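Local coordinates for protein hemoglobin subunit alpha (Isurus oxyrinchus, PDB 3MKB) that forms the alpha chain of shark hemoglobin, a heme-bearing globin that probably binds oxygen reversibly for its storage and transport in the blood, at residues I13-A18 and A65-A70; A28-F33 and Y48-A53; N97-S102 and A130-L135; C104-L109 and A123-L128. All blocks are in the same frame, centred on the assembly; numbering follows the deposited sequence.

Interaction 1. Residues I13-A18 and A65-A70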
loop_
_atom_site.group_PDB
_atom_site.type_symbol
_atom_site.label_atom_id
_atom_site.label_comp_id
_atom_site.label_asym_id
_atom_site.label_seq_id
_atom_site.Cartn_x
_atom_site.Cartn_y
_atom_site.Cartn_z
ATOM N N ILE A 13 -24.101 13.890 -0.277
ATOM C CA ILE A 13 -23.357 13.121 -1.310
ATOM C C ILE A 13 -24.129 11.862 -1.779
ATOM O O ILE A 13 -24.225 11.620 -2.991
ATOM C CB ILE A 13 -21.883 12.750 -0.889
ATOM C CG1 ILE A 13 -21.034 13.984 -0.511
ATOM C CG2 ILE A 13 -21.140 11.887 -1.971
ATOM C CD1 ILE A 13 -20.640 14.876 -1.613
ATOM N N ALA A 14 -24.636 11.058 -0.833
ATOM C CA ALA A 14 -25.437 9.854 -1.168
ATOM C C ALA A 14 -26.617 10.159 -2.082
ATOM O O ALA A 14 -26.892 9.445 -3.047
ATOM C CB ALA A 14 -25.949 9.157 0.124
ATOM N N LYS A 15 -27.306 11.257 -1.798
ATOM C CA LYS A 15 -28.434 11.655 -2.612
ATOM C C LYS A 15 -27.996 12.025 -4.025
ATOM O O LYS A 15 -28.695 11.729 -4.984
ATOM C CB LYS A 15 -29.239 12.776 -1.929
ATOM C CG LYS A 15 -30.235 12.302 -0.820
ATOM C CD LYS A 15 -29.884 10.972 -0.065
ATOM C CE LYS A 15 -30.495 9.745 -0.778
ATOM N NZ LYS A 15 -29.723 8.455 -0.659
ATOM N N ILE A 16 -26.826 12.637 -4.172
ATOM C CA ILE A 16 -26.417 12.990 -5.516
ATOM C C ILE A 16 -25.943 11.761 -6.295
ATOM O O ILE A 16 -26.247 11.656 -7.494
ATOM C CB ILE A 16 -25.504 14.298 -5.635
ATOM C CG1 ILE A 16 -24.037 14.028 -5.939
ATOM C CG2 ILE A 16 -25.680 15.265 -4.487
ATOM C CD1 ILE A 16 -23.753 14.355 -7.368
ATOM N N LEU A 17 -25.214 10.856 -5.631
ATOM C CA LEU A 17 -24.798 9.570 -6.235
ATOM C C LEU A 17 -26.026 8.763 -6.709
ATOM O O LEU A 17 -26.023 8.170 -7.823
ATOM C CB LEU A 17 -23.997 8.731 -5.224
ATOM C CG LEU A 17 -22.551 9.182 -4.970
ATOM C CD1 LEU A 17 -21.968 8.393 -3.792
ATOM C CD2 LEU A 17 -21.697 8.990 -6.242
ATOM N N ALA A 18 -27.051 8.746 -5.857
ATOM C CA ALA A 18 -28.293 7.984 -6.121
ATOM C C ALA A 18 -28.964 8.377 -7.421
ATOM O O ALA A 18 -29.594 7.547 -8.069
ATOM C CB ALA A 18 -29.238 8.144 -4.989
ATOM N N ALA A 65 -24.420 0.453 -3.895
ATOM C CA ALA A 65 -23.969 -0.108 -2.631
ATOM C C ALA A 65 -23.325 0.927 -1.692
ATOM O O ALA A 65 -23.497 0.896 -0.446
ATOM C CB ALA A 65 -23.010 -1.316 -2.873
ATOM N N VAL A 66 -22.541 1.840 -2.260
ATOM C CA VAL A 66 -22.013 2.910 -1.453
ATOM C C VAL A 66 -23.149 3.745 -0.882
ATOM O O VAL A 66 -23.098 4.110 0.302
ATOM C CB VAL A 66 -20.980 3.822 -2.214
ATOM C CG1 VAL A 66 -20.626 5.042 -1.351
ATOM C CG2 VAL A 66 -19.738 3.011 -2.477
ATOM N N VAL A 67 -24.169 3.998 -1.679
ATOM C CA VAL A 67 -25.325 4.737 -1.223
ATOM C C VAL A 67 -25.990 4.058 -0.044
ATOM O O VAL A 67 -26.252 4.671 0.974
ATOM C CB VAL A 67 -26.291 5.020 -2.363
ATOM C CG1 VAL A 67 -27.667 5.521 -1.863
ATOM C CG2 VAL A 67 -25.682 5.999 -3.334
ATOM N N SER A 68 -26.245 2.773 -0.185
ATOM C CA SER A 68 -26.742 1.972 0.941
ATOM C C SER A 68 -25.888 1.931 2.189
ATOM O O SER A 68 -26.430 2.038 3.308
ATOM C CB SER A 68 -27.129 0.573 0.519
ATOM O OG SER A 68 -28.321 0.692 -0.222
ATOM N N ALA A 69 -24.565 1.763 2.030
ATOM C CA ALA A 69 -23.665 1.920 3.146
ATOM C C ALA A 69 -23.884 3.274 3.867
ATOM O O ALA A 69 -23.890 3.337 5.113
ATOM C CB ALA A 69 -22.196 1.722 2.735
ATOM N N ALA A 70 -24.053 4.335 3.073
ATOM C CA ALA A 70 -24.334 5.662 3.592
ATOM C C ALA A 70 -25.643 5.660 4.431
ATOM O O ALA A 70 -25.726 6.321 5.467
ATOM C CB ALA A 70 -24.443 6.627 2.461
#
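Val67 holds CG1 anti to its backbone N (chi1 167°), which sets CG2 anti to the carbonyl carbon, so the two methyls fork over different parts of the facing helix. On that helix Leu17 has CG beside its backbone N, and its CB lies on the near side of the helix. The fork enters as a knob into a hole framed by Ala14, Lys15, Leu17 and Ala18. CG2 makes the closer contacts with the helix, Val67 CG2 lying 3.7 Å from Ala14 O and equally near Leu17 CB. That carbonyl is already engaged by the backbone N-H of Ala18, so the methyl packs against a helix whose hydrogen bonding is intact. The other branch faces the outer side of the contact, where Val67 CG1 comes to 3.8 Å from Lys15 NZ. The lysine root points away from the contact, but bends at chi2 (27°, far from staggered), chi3 and chi4 return its end; its ammonium also makes a weak, long ion pair with Glu71.

One turn along, two small residues meet methyl to methyl, Ala14 CB and Ala70 CB being 3.8 Å apart. The small Ala14 is consistent with the short distance of 5.1 Å between Ala14 CA and Val67 CA; the nearly antiparallel axes, at 152°, approach to 9.3 Å. This is the packing of the first helix of the globin fold, 4-19, on the distal helix 53-70. No hydrogen bond crosses between the segments, so cohesion rests mainly on the fit of apolar groups, with the end of the lysine, crossing the valine at about a right angle, touching one methyl.

Interaction 2. Residues A28-F33 and Y48-A53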
loop_
_atom_site.group_PDB
_atom_site.type_symbol
_atom_site.label_atom_id
_atom_site.label_comp_id
_atom_site.label_asym_id
_atom_site.label_seq_id
_atom_site.Cartn_x
_atom_site.Cartn_y
_atom_site.Cartn_z
ATOM N N ALA A 28 -15.693 6.013 -12.200
ATOM C CA ALA A 28 -14.738 5.694 -11.169
ATOM C C ALA A 28 -13.993 4.424 -11.585
ATOM O O ALA A 28 -12.752 4.364 -11.436
ATOM C CB ALA A 28 -15.415 5.527 -9.787
ATOM N N LEU A 29 -14.715 3.430 -12.119
ATOM C CA LEU A 29 -14.043 2.168 -12.516
ATOM C C LEU A 29 -13.111 2.458 -13.723
ATOM O O LEU A 29 -12.021 1.877 -13.813
ATOM C CB LEU A 29 -15.069 1.067 -12.862
ATOM C CG LEU A 29 -15.827 0.369 -11.707
ATOM C CD1 LEU A 29 -17.123 -0.272 -12.304
ATOM C CD2 LEU A 29 -14.913 -0.668 -10.935
ATOM N N ALA A 30 -13.531 3.331 -14.632
ATOM C CA ALA A 30 -12.661 3.711 -15.780
ATOM C C ALA A 30 -11.335 4.368 -15.285
ATOM O O ALA A 30 -10.238 4.082 -15.789
ATOM C CB ALA A 30 -13.413 4.635 -16.765
ATOM N N ARG A 31 -11.452 5.235 -14.285
ATOM C CA ARG A 31 -10.268 5.749 -13.558
ATOM C C ARG A 31 -9.409 4.652 -12.965
ATOM O O ARG A 31 -8.212 4.664 -13.214
ATOM C CB ARG A 31 -10.655 6.784 -12.487
ATOM C CG ARG A 31 -11.397 8.013 -13.037
ATOM C CD ARG A 31 -11.544 9.141 -11.943
ATOM N NE ARG A 31 -12.341 10.184 -12.557
ATOM C CZ ARG A 31 -11.895 11.050 -13.462
ATOM N NH1 ARG A 31 -10.621 11.089 -13.785
ATOM N NH2 ARG A 31 -12.731 11.913 -14.007
ATOM N N LEU A 32 -9.980 3.716 -12.217
ATOM C CA LEU A 32 -9.247 2.564 -11.722
ATOM C C LEU A 32 -8.411 1.864 -12.806
ATOM O O LEU A 32 -7.243 1.655 -12.645
ATOM C CB LEU A 32 -10.186 1.568 -11.059
ATOM C CG LEU A 32 -9.580 0.364 -10.345
ATOM C CD1 LEU A 32 -8.650 0.722 -9.247
ATOM C CD2 LEU A 32 -10.646 -0.616 -9.871
ATOM N N PHE A 33 -9.061 1.518 -13.902
ATOM C CA PHE A 33 -8.445 0.715 -14.969
ATOM C C PHE A 33 -7.340 1.497 -15.669
ATOM O O PHE A 33 -6.307 0.910 -16.063
ATOM C CB PHE A 33 -9.497 0.226 -15.991
ATOM C CG PHE A 33 -10.571 -0.674 -15.396
ATOM C CD1 PHE A 33 -10.247 -1.634 -14.434
ATOM C CD2 PHE A 33 -11.899 -0.571 -15.827
ATOM C CE1 PHE A 33 -11.221 -2.488 -13.876
ATOM C CE2 PHE A 33 -12.902 -1.401 -15.246
ATOM C CZ PHE A 33 -12.537 -2.378 -14.305
ATOM N N TYR A 48 -12.959 -0.987 -21.403
ATOM C CA TYR A 48 -12.663 -0.638 -20.014
ATOM C C TYR A 48 -12.891 0.856 -19.648
ATOM O O TYR A 48 -12.527 1.310 -18.539
ATOM C CB TYR A 48 -11.219 -1.030 -19.654
ATOM C CG TYR A 48 -10.966 -2.509 -19.631
ATOM C CD1 TYR A 48 -11.201 -3.274 -18.483
ATOM C CD2 TYR A 48 -10.540 -3.152 -20.778
ATOM C CE1 TYR A 48 -10.998 -4.648 -18.493
ATOM C CE2 TYR A 48 -10.331 -4.519 -20.798
ATOM C CZ TYR A 48 -10.539 -5.247 -19.665
ATOM O OH TYR A 48 -10.326 -6.595 -19.745
ATOM N N SER A 49 -13.402 1.607 -20.609
ATOM C CA SER A 49 -13.839 3.009 -20.460
ATOM C C SER A 49 -15.262 3.072 -19.846
ATOM O O SER A 49 -15.931 2.035 -19.739
ATOM C CB SER A 49 -13.899 3.673 -21.841
ATOM O OG SER A 49 -15.161 3.381 -22.432
ATOM N N ALA A 50 -15.712 4.290 -19.502
ATOM C CA ALA A 50 -17.047 4.538 -18.913
ATOM C C ALA A 50 -18.184 4.254 -19.878
ATOM O O ALA A 50 -19.328 4.098 -19.474
ATOM C CB ALA A 50 -17.166 5.954 -18.376
ATOM N N ALA A 51 -17.833 4.178 -21.156
ATOM C CA ALA A 51 -18.734 3.815 -22.236
ATOM C C ALA A 51 -19.142 2.344 -22.217
ATOM O O ALA A 51 -20.213 2.011 -22.719
ATOM C CB ALA A 51 -18.054 4.154 -23.605
ATOM N N GLY A 52 -18.284 1.484 -21.661
ATOM C CA GLY A 52 -18.433 0.008 -21.693
ATOM C C GLY A 52 -19.700 -0.463 -21.002
ATOM O O GLY A 52 -19.921 -0.104 -19.845
ATOM N N ALA A 53 -20.529 -1.286 -21.674
ATOM C CA ALA A 53 -21.784 -1.799 -21.036
ATOM C C ALA A 53 -21.549 -2.465 -19.681
ATOM O O ALA A 53 -22.291 -2.230 -18.695
ATOM C CB ALA A 53 -22.579 -2.749 -21.981
HETATM O O HOH W 1 -10.319 3.135 -18.275
#
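Two aromatic rings meet edge to face where helix 21-35 of the globin fold receives the loop leading into helix 53-70. The ring planes of Phe33 and Tyr48 stand at 82°, and the centroids of the Phe33 and Tyr48 rings are 5.4 Å apart. Tyr48 supplies the edge: Tyr48 CD1 lies over one face of the Phe33 ring, nearer the rim than the centre, at 3.9 Å from Phe33 CD2. The opposite face of Phe33 is backed by the carbonyl O of Leu29 from its own helix, while Tyr48 O lies in the ring plane, 3.4 Å from Phe33 CD2. The phenylalanine is thus approached from both faces and from one edge. The OH of Tyr48 is hydrogen-bonded to Phe43 O, and its ring makes a cation-pi contact with Lys40.

Beyond the rings the loop runs close against the helix, Ala30 CB reaching Ala50 N at 3.6 Å. There the chain folds through a type I turn, and Ser49 OG accepts from Ala51 N in an ST turn while also pairing with Asp47. A single water bridges the helix and the loop, donating to Ala30 O at 2.7 Å and to Tyr48 O at 2.9 Å.

Interaction 3. Residues N97-S102 and A130-L135. With HEM (protoporphyrin IX containing Fe), chain E.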
loop_
_atom_site.group_PDB
_atom_site.type_symbol
_atom_site.label_atom_id
_atom_site.label_comp_id
_atom_site.label_asym_id
_atom_site.label_seq_id
_atom_site.Cartn_x
_atom_site.Cartn_y
_atom_site.Cartn_z
ATOM N N ASN A 97 -7.132 -3.731 -3.758
ATOM C CA ASN A 97 -7.833 -3.012 -4.835
ATOM C C ASN A 97 -8.873 -2.061 -4.251
ATOM O O ASN A 97 -9.181 -1.040 -4.857
ATOM C CB ASN A 97 -8.557 -3.972 -5.782
ATOM C CG ASN A 97 -7.603 -4.855 -6.604
ATOM O OD1 ASN A 97 -7.300 -6.030 -6.257
ATOM N ND2 ASN A 97 -7.085 -4.250 -7.701
ATOM N N PHE A 98 -9.414 -2.372 -3.062
ATOM C CA PHE A 98 -10.493 -1.494 -2.511
ATOM C C PHE A 98 -10.014 -0.053 -2.302
ATOM O O PHE A 98 -10.600 0.834 -2.797
ATOM C CB PHE A 98 -11.081 -2.140 -1.226
ATOM C CG PHE A 98 -11.785 -3.448 -1.541
ATOM C CD1 PHE A 98 -12.857 -3.446 -2.445
ATOM C CD2 PHE A 98 -11.305 -4.680 -1.026
ATOM C CE1 PHE A 98 -13.554 -4.689 -2.825
ATOM C CE2 PHE A 98 -11.914 -5.916 -1.420
ATOM C CZ PHE A 98 -13.035 -5.936 -2.322
ATOM N N PRO A 99 -8.926 0.182 -1.553
ATOM C CA PRO A 99 -8.565 1.620 -1.506
ATOM C C PRO A 99 -8.150 2.274 -2.814
ATOM O O PRO A 99 -8.329 3.492 -2.951
ATOM C CB PRO A 99 -7.456 1.676 -0.471
ATOM C CG PRO A 99 -7.088 0.250 -0.156
ATOM C CD PRO A 99 -8.068 -0.662 -0.689
ATOM N N MET A 100 -7.656 1.532 -3.802
ATOM C CA MET A 100 -7.503 2.186 -5.174
ATOM C C MET A 100 -8.854 2.649 -5.733
ATOM O O MET A 100 -8.996 3.772 -6.251
ATOM C CB MET A 100 -6.851 1.245 -6.183
ATOM C CG MET A 100 -5.382 0.857 -5.940
ATOM S SD MET A 100 -5.056 -0.681 -6.901
ATOM C CE MET A 100 -3.274 -0.629 -7.029
ATOM N N LEU A 101 -9.897 1.801 -5.604
ATOM C CA LEU A 101 -11.175 2.205 -6.129
ATOM C C LEU A 101 -11.721 3.422 -5.369
ATOM O O LEU A 101 -12.332 4.312 -5.986
ATOM C CB LEU A 101 -12.203 1.048 -6.135
ATOM C CG LEU A 101 -13.609 1.336 -6.735
ATOM C CD1 LEU A 101 -13.605 2.075 -8.089
ATOM C CD2 LEU A 101 -14.457 0.036 -6.823
ATOM N N SER A 102 -11.586 3.399 -4.040
ATOM C CA SER A 102 -11.989 4.536 -3.225
ATOM C C SER A 102 -11.449 5.887 -3.734
ATOM O O SER A 102 -12.169 6.876 -3.849
ATOM C CB SER A 102 -11.557 4.318 -1.772
ATOM O OG SER A 102 -12.240 3.194 -1.257
ATOM N N ALA A 130 -14.228 2.840 5.768
ATOM C CA ALA A 130 -15.061 1.862 6.493
ATOM C C ALA A 130 -15.638 0.790 5.540
ATOM O O ALA A 130 -15.742 -0.393 5.881
ATOM C CB ALA A 130 -16.180 2.602 7.214
ATOM N N ILE A 131 -15.975 1.194 4.316
ATOM C CA ILE A 131 -16.471 0.244 3.345
ATOM C C ILE A 131 -15.312 -0.723 2.987
ATOM O O ILE A 131 -15.466 -1.929 3.162
ATOM C CB ILE A 131 -17.130 0.911 2.111
ATOM C CG1 ILE A 131 -18.403 1.685 2.523
ATOM C CG2 ILE A 131 -17.497 -0.141 1.072
ATOM C CD1 ILE A 131 -18.935 2.601 1.434
ATOM N N SER A 132 -14.147 -0.186 2.570
ATOM C CA SER A 132 -12.961 -1.015 2.298
ATOM C C SER A 132 -12.665 -1.975 3.412
ATOM O O SER A 132 -12.379 -3.134 3.167
ATOM C CB SER A 132 -11.707 -0.181 2.015
ATOM O OG SER A 132 -11.937 0.449 0.789
ATOM N N SER A 133 -12.772 -1.502 4.644
ATOM C CA SER A 133 -12.486 -2.377 5.775
ATOM C C SER A 133 -13.441 -3.586 5.807
ATOM O O SER A 133 -13.020 -4.761 5.811
ATOM C CB SER A 133 -12.592 -1.574 7.050
ATOM O OG SER A 133 -12.360 -2.419 8.156
ATOM N N GLU A 134 -14.729 -3.312 5.782
ATOM C CA GLU A 134 -15.702 -4.389 5.767
ATOM C C GLU A 134 -15.545 -5.342 4.563
ATOM O O GLU A 134 -15.581 -6.558 4.741
ATOM C CB GLU A 134 -17.124 -3.826 5.830
ATOM C CG GLU A 134 -17.498 -3.008 7.088
ATOM C CD GLU A 134 -17.252 -3.702 8.435
ATOM O OE1 GLU A 134 -17.427 -4.950 8.539
ATOM O OE2 GLU A 134 -16.923 -2.969 9.400
ATOM N N LEU A 135 -15.383 -4.803 3.353
ATOM C CA LEU A 135 -15.193 -5.619 2.160
ATOM C C LEU A 135 -13.924 -6.504 2.201
ATOM O O LEU A 135 -13.902 -7.572 1.575
ATOM C CB LEU A 135 -15.196 -4.732 0.910
ATOM C CG LEU A 135 -16.483 -4.528 0.089
ATOM C CD1 LEU A 135 -17.775 -4.698 0.847
ATOM C CD2 LEU A 135 -16.464 -3.165 -0.568
HETATM C CHA HEM E . -19.734 -7.691 -8.593
HETATM C CHB HEM E . -20.148 -4.168 -5.328
HETATM C CHC HEM E . -15.364 -3.179 -5.621
HETATM C CHD HEM E . -14.850 -6.956 -8.557
HETATM C C1A HEM E . -20.290 -6.848 -7.657
HETATM C C2A HEM E . -21.668 -6.795 -7.236
HETATM C C3A HEM E . -21.808 -5.833 -6.299
HETATM C C4A HEM E . -20.493 -5.214 -6.152
HETATM C CMA HEM E . -23.095 -5.391 -5.507
HETATM C CAA HEM E . -22.681 -7.843 -7.733
HETATM C CBA HEM E . -22.487 -8.879 -6.576
HETATM C CGA HEM E . -23.598 -9.882 -6.519
HETATM O O1A HEM E . -24.232 -10.103 -7.602
HETATM O O2A HEM E . -23.852 -10.466 -5.421
HETATM C C1B HEM E . -18.892 -3.625 -5.119
HETATM C C2B HEM E . -18.579 -2.600 -4.148
HETATM C C3B HEM E . -17.273 -2.308 -4.251
HETATM C C4B HEM E . -16.696 -3.160 -5.259
HETATM C CMB HEM E . -19.559 -1.902 -3.164
HETATM C CAB HEM E . -16.449 -1.299 -3.409
HETATM C CBB HEM E . -16.931 -0.233 -2.747
HETATM C C1C HEM E . -14.758 -4.101 -6.454
HETATM C C2C HEM E . -13.343 -4.136 -6.832
HETATM C C3C HEM E . -13.176 -5.180 -7.683
HETATM C C4C HEM E . -14.490 -5.828 -7.849
HETATM C CMC HEM E . -12.329 -3.069 -6.324
HETATM C CAC HEM E . -11.826 -5.580 -8.337
HETATM C CBC HEM E . -10.896 -4.629 -8.645
HETATM C C1D HEM E . -16.129 -7.424 -8.860
HETATM C C2D HEM E . -16.371 -8.390 -9.898
HETATM C C3D HEM E . -17.852 -8.608 -10.006
HETATM C C4D HEM E . -18.389 -7.795 -8.923
HETATM C CMD HEM E . -15.316 -9.044 -10.834
HETATM C CAD HEM E . -18.530 -9.585 -11.035
HETATM C CBD HEM E . -19.139 -8.907 -12.303
HETATM C CGD HEM E . -18.163 -8.436 -13.407
HETATM O O1D HEM E . -17.239 -9.197 -13.862
HETATM O O2D HEM E . -18.284 -7.270 -13.881
HETATM N NA HEM E . -19.630 -5.875 -6.986
HETATM N NB HEM E . -17.695 -3.961 -5.797
HETATM N NC HEM E . -15.369 -5.145 -7.083
HETATM N ND HEM E . -17.356 -7.075 -8.286
HETATM FE FE HEM E . -17.530 -5.488 -7.022
HETATM O O HOH W 2 -14.535 1.847 -0.623
HETATM O O HOH W 3 -10.647 2.917 0.954
#
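The contact is apolar and close-packed toward the heme, and bridged by two waters on the serine side. On the tight side Phe98, its CG beside the backbone N (chi1 -65°), sends its ring toward the heme, beside segment 130-135. Leu135 CB sits over the centre of one face of the Phe98 ring, 4.0 Å from the centroid and only 8° off the normal, a well-centred CH-pi contact. Farther along the same side chain, Leu135 CD2 is 3.4 Å from the vinyl carbon CAB of HEM. It packs on Phe98 CE1 as well, so the leucine, whose first two torsions are off the staggered values, makes both touches. The heme meets the ring at its edge, where Phe98 CE1 is 3.7 Å from the methine carbon CHC of HEM, and Leu101 CD2 touches the same methine. An alanine in place of Phe98 would probably cost the Leu135 CH-pi contact together with this edge contact, leaving the leucine and that methine less firmly packed.

The loose side begins at the root of the same phenylalanine, with Phe98 CB 3.4 Å from Ser132 OG. Here the helices face each other through short hydroxyl side chains, and two waters bridge Ser102 OG and Ser132 OG. One is held evenly, at 2.7 Å from Ser102 OG and 2.8 Å from Ser132 OG; the other leans to Ser102. Exposed Pro99 borders this wet seam. Crossing at 156°, the segments form part of the antiparallel pair of helices 97-112 and 118-135, the last two long helices of the globin fold, which line one part of the heme pocket.

Interaction 4. Residues C104-L109 and A123-L128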
loop_
_atom_site.group_PDB
_atom_site.type_symbol
_atom_site.label_atom_id
_atom_site.label_comp_id
_atom_site.label_asym_id
_atom_site.label_seq_id
_atom_site.Cartn_x
_atom_site.Cartn_y
_atom_site.Cartn_z
ATOM N N CYS A 104 -10.334 6.632 -6.711
ATOM C CA CYS A 104 -10.992 6.857 -7.990
ATOM C C CYS A 104 -12.448 7.364 -7.829
ATOM O O CYS A 104 -12.851 8.174 -8.599
ATOM C CB CYS A 104 -10.983 5.577 -8.866
ATOM S SG CYS A 104 -9.333 5.236 -9.396
ATOM N N ILE A 105 -13.180 6.917 -6.806
ATOM C CA ILE A 105 -14.499 7.489 -6.549
ATOM C C ILE A 105 -14.362 8.933 -6.096
ATOM O O ILE A 105 -15.132 9.813 -6.529
ATOM C CB ILE A 105 -15.304 6.666 -5.449
ATOM C CG1 ILE A 105 -15.752 5.311 -6.016
ATOM C CG2 ILE A 105 -16.600 7.444 -5.063
ATOM C CD1 ILE A 105 -16.310 4.321 -4.977
ATOM N N LEU A 106 -13.377 9.200 -5.242
ATOM C CA LEU A 106 -13.197 10.557 -4.707
ATOM C C LEU A 106 -12.832 11.488 -5.855
ATOM O O LEU A 106 -13.348 12.598 -5.942
ATOM C CB LEU A 106 -12.098 10.587 -3.669
ATOM C CG LEU A 106 -12.475 9.855 -2.347
ATOM C CD1 LEU A 106 -11.234 9.874 -1.486
ATOM C CD2 LEU A 106 -13.673 10.553 -1.629
ATOM N N VAL A 107 -11.882 11.065 -6.695
ATOM C CA VAL A 107 -11.534 11.898 -7.866
ATOM C C VAL A 107 -12.710 12.189 -8.812
ATOM O O VAL A 107 -12.869 13.295 -9.320
ATOM C CB VAL A 107 -10.331 11.321 -8.615
ATOM C CG1 VAL A 107 -10.195 12.005 -10.052
ATOM C CG2 VAL A 107 -9.106 11.411 -7.710
ATOM N N THR A 108 -13.539 11.192 -9.072
ATOM C CA THR A 108 -14.783 11.381 -9.817
ATOM C C THR A 108 -15.641 12.454 -9.168
ATOM O O THR A 108 -16.237 13.290 -9.872
ATOM C CB THR A 108 -15.595 10.042 -9.926
ATOM O OG1 THR A 108 -14.809 9.060 -10.598
ATOM C CG2 THR A 108 -16.981 10.207 -10.587
ATOM N N LEU A 109 -15.780 12.452 -7.832
ATOM C CA LEU A 109 -16.689 13.468 -7.227
ATOM C C LEU A 109 -16.089 14.856 -7.407
ATOM O O LEU A 109 -16.813 15.843 -7.666
ATOM C CB LEU A 109 -16.911 13.180 -5.732
ATOM C CG LEU A 109 -17.591 11.807 -5.475
ATOM C CD1 LEU A 109 -17.428 11.377 -3.938
ATOM C CD2 LEU A 109 -19.067 11.890 -5.868
ATOM N N ALA A 123 -14.996 13.600 4.918
ATOM C CA ALA A 123 -16.216 12.823 5.251
ATOM C C ALA A 123 -16.434 11.583 4.373
ATOM O O ALA A 123 -16.673 10.461 4.883
ATOM C CB ALA A 123 -17.406 13.709 5.166
ATOM N N VAL A 124 -16.369 11.784 3.061
ATOM C CA VAL A 124 -16.578 10.676 2.113
ATOM C C VAL A 124 -15.478 9.633 2.227
ATOM O O VAL A 124 -15.764 8.424 2.303
ATOM C CB VAL A 124 -16.707 11.155 0.657
ATOM C CG1 VAL A 124 -17.163 9.973 -0.276
ATOM C CG2 VAL A 124 -17.692 12.291 0.595
ATOM N N ASP A 125 -14.221 10.085 2.224
ATOM C CA ASP A 125 -13.100 9.178 2.418
ATOM C C ASP A 125 -13.232 8.331 3.672
ATOM O O ASP A 125 -12.870 7.150 3.652
ATOM C CB ASP A 125 -11.763 9.905 2.468
ATOM C CG ASP A 125 -10.590 8.975 2.151
ATOM O OD1 ASP A 125 -10.779 7.985 1.404
ATOM O OD2 ASP A 125 -9.462 9.295 2.542
ATOM N N LYS A 126 -13.800 8.897 4.742
ATOM C CA LYS A 126 -14.085 8.087 5.927
ATOM C C LYS A 126 -15.119 7.008 5.695
ATOM O O LYS A 126 -14.923 5.879 6.144
ATOM C CB LYS A 126 -14.502 8.941 7.136
ATOM C CG LYS A 126 -13.340 9.747 7.650
ATOM C CD LYS A 126 -13.792 10.753 8.708
ATOM C CE LYS A 126 -14.115 10.022 10.015
ATOM N NZ LYS A 126 -14.100 10.973 11.179
ATOM N N LEU A 127 -16.218 7.349 5.047
ATOM C CA LEU A 127 -17.170 6.336 4.569
ATOM C C LEU A 127 -16.490 5.262 3.689
ATOM O O LEU A 127 -16.607 4.054 3.943
ATOM C CB LEU A 127 -18.347 6.983 3.829
ATOM C CG LEU A 127 -19.383 6.024 3.197
ATOM C CD1 LEU A 127 -20.049 5.122 4.247
ATOM C CD2 LEU A 127 -20.405 6.740 2.292
ATOM N N LEU A 128 -15.784 5.686 2.639
ATOM C CA LEU A 128 -15.069 4.676 1.800
ATOM C C LEU A 128 -14.077 3.755 2.536
ATOM O O LEU A 128 -14.040 2.539 2.249
ATOM C CB LEU A 128 -14.425 5.326 0.546
ATOM C CG LEU A 128 -15.414 6.097 -0.351
ATOM C CD1 LEU A 128 -14.840 6.860 -1.559
ATOM C CD2 LEU A 128 -16.520 5.146 -0.835
#
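Leu106 leaves its helix with CB pointing at the opposing segment and CG beside its own backbone N (chi1 -70°), an extended chi2 of 175° carrying the fork onward. Leu106 CG is the first atom to touch, at 3.9 Å from Leu128 CD1, as the two leucines slide past each other in opposite directions. At the fork the methyls part company. Leu106 CD2 turns to the apolar side and lies 3.8 Å from Val124 CG1, equally close to the CB of that valine, and also rests on Leu128 CD1. Leu106 CD1 goes to the polar side, meeting the carboxylate of Asp125 about crosswise, 3.5 Å from Asp125 OD1. The other oxygen, OD2, forms a salt bridge to Arg140 of the second subunit, a further copy of this chain.

Ile105 and Leu109, before and after it along the helix, extend the seam. Ile105 CB packs against Leu128 CD1 at 3.9 Å, and Leu109 CD1 reaches Val124 CG1 tip to tip at the same distance. An alanine in place of Leu106 would remove both branches, and is likely to leave Val124, Leu128 and Asp125 without their common apolar neighbour.

The axes approach to 10.6 Å at 152°, a spacing wide enough for these branched side chains to interleave within the antiparallel pair of helices 97-112 and 118-135. All six touching residues are buried and no hydrogen bond joins the segments, so their grip is that of apolar contact; a methyl beside the carboxylate would probably lower the local polarity and strengthen its attraction to the arginine.

Overall arrangement
Interactions 3 and 4 are successive contacts of one helix pair, 97-112 with 118-135, their centres 10 Å apart and joined where Ser102 O lies 3.5 Å from Leu128 CD1. Interaction 1 closes earlier in the chain and leans on both: Ala69 CB meets Ile131 CD1 at 3.6 Å, and Leu17 CD2 meets Leu109 CD2 at 3.9 Å. Interaction 2 is nested within the chain loop of interaction 1 without touching it; instead it meets helix 97-112, Leu32 CD1 lying 3.6 Å from Met100 CB. All four lie near the heme to different degrees: interaction 3 supplies five pocket residues, interaction 1 contributes Ala65, and the side chains of Ile105 and Phe33 stand about 5 and 6 Å from it.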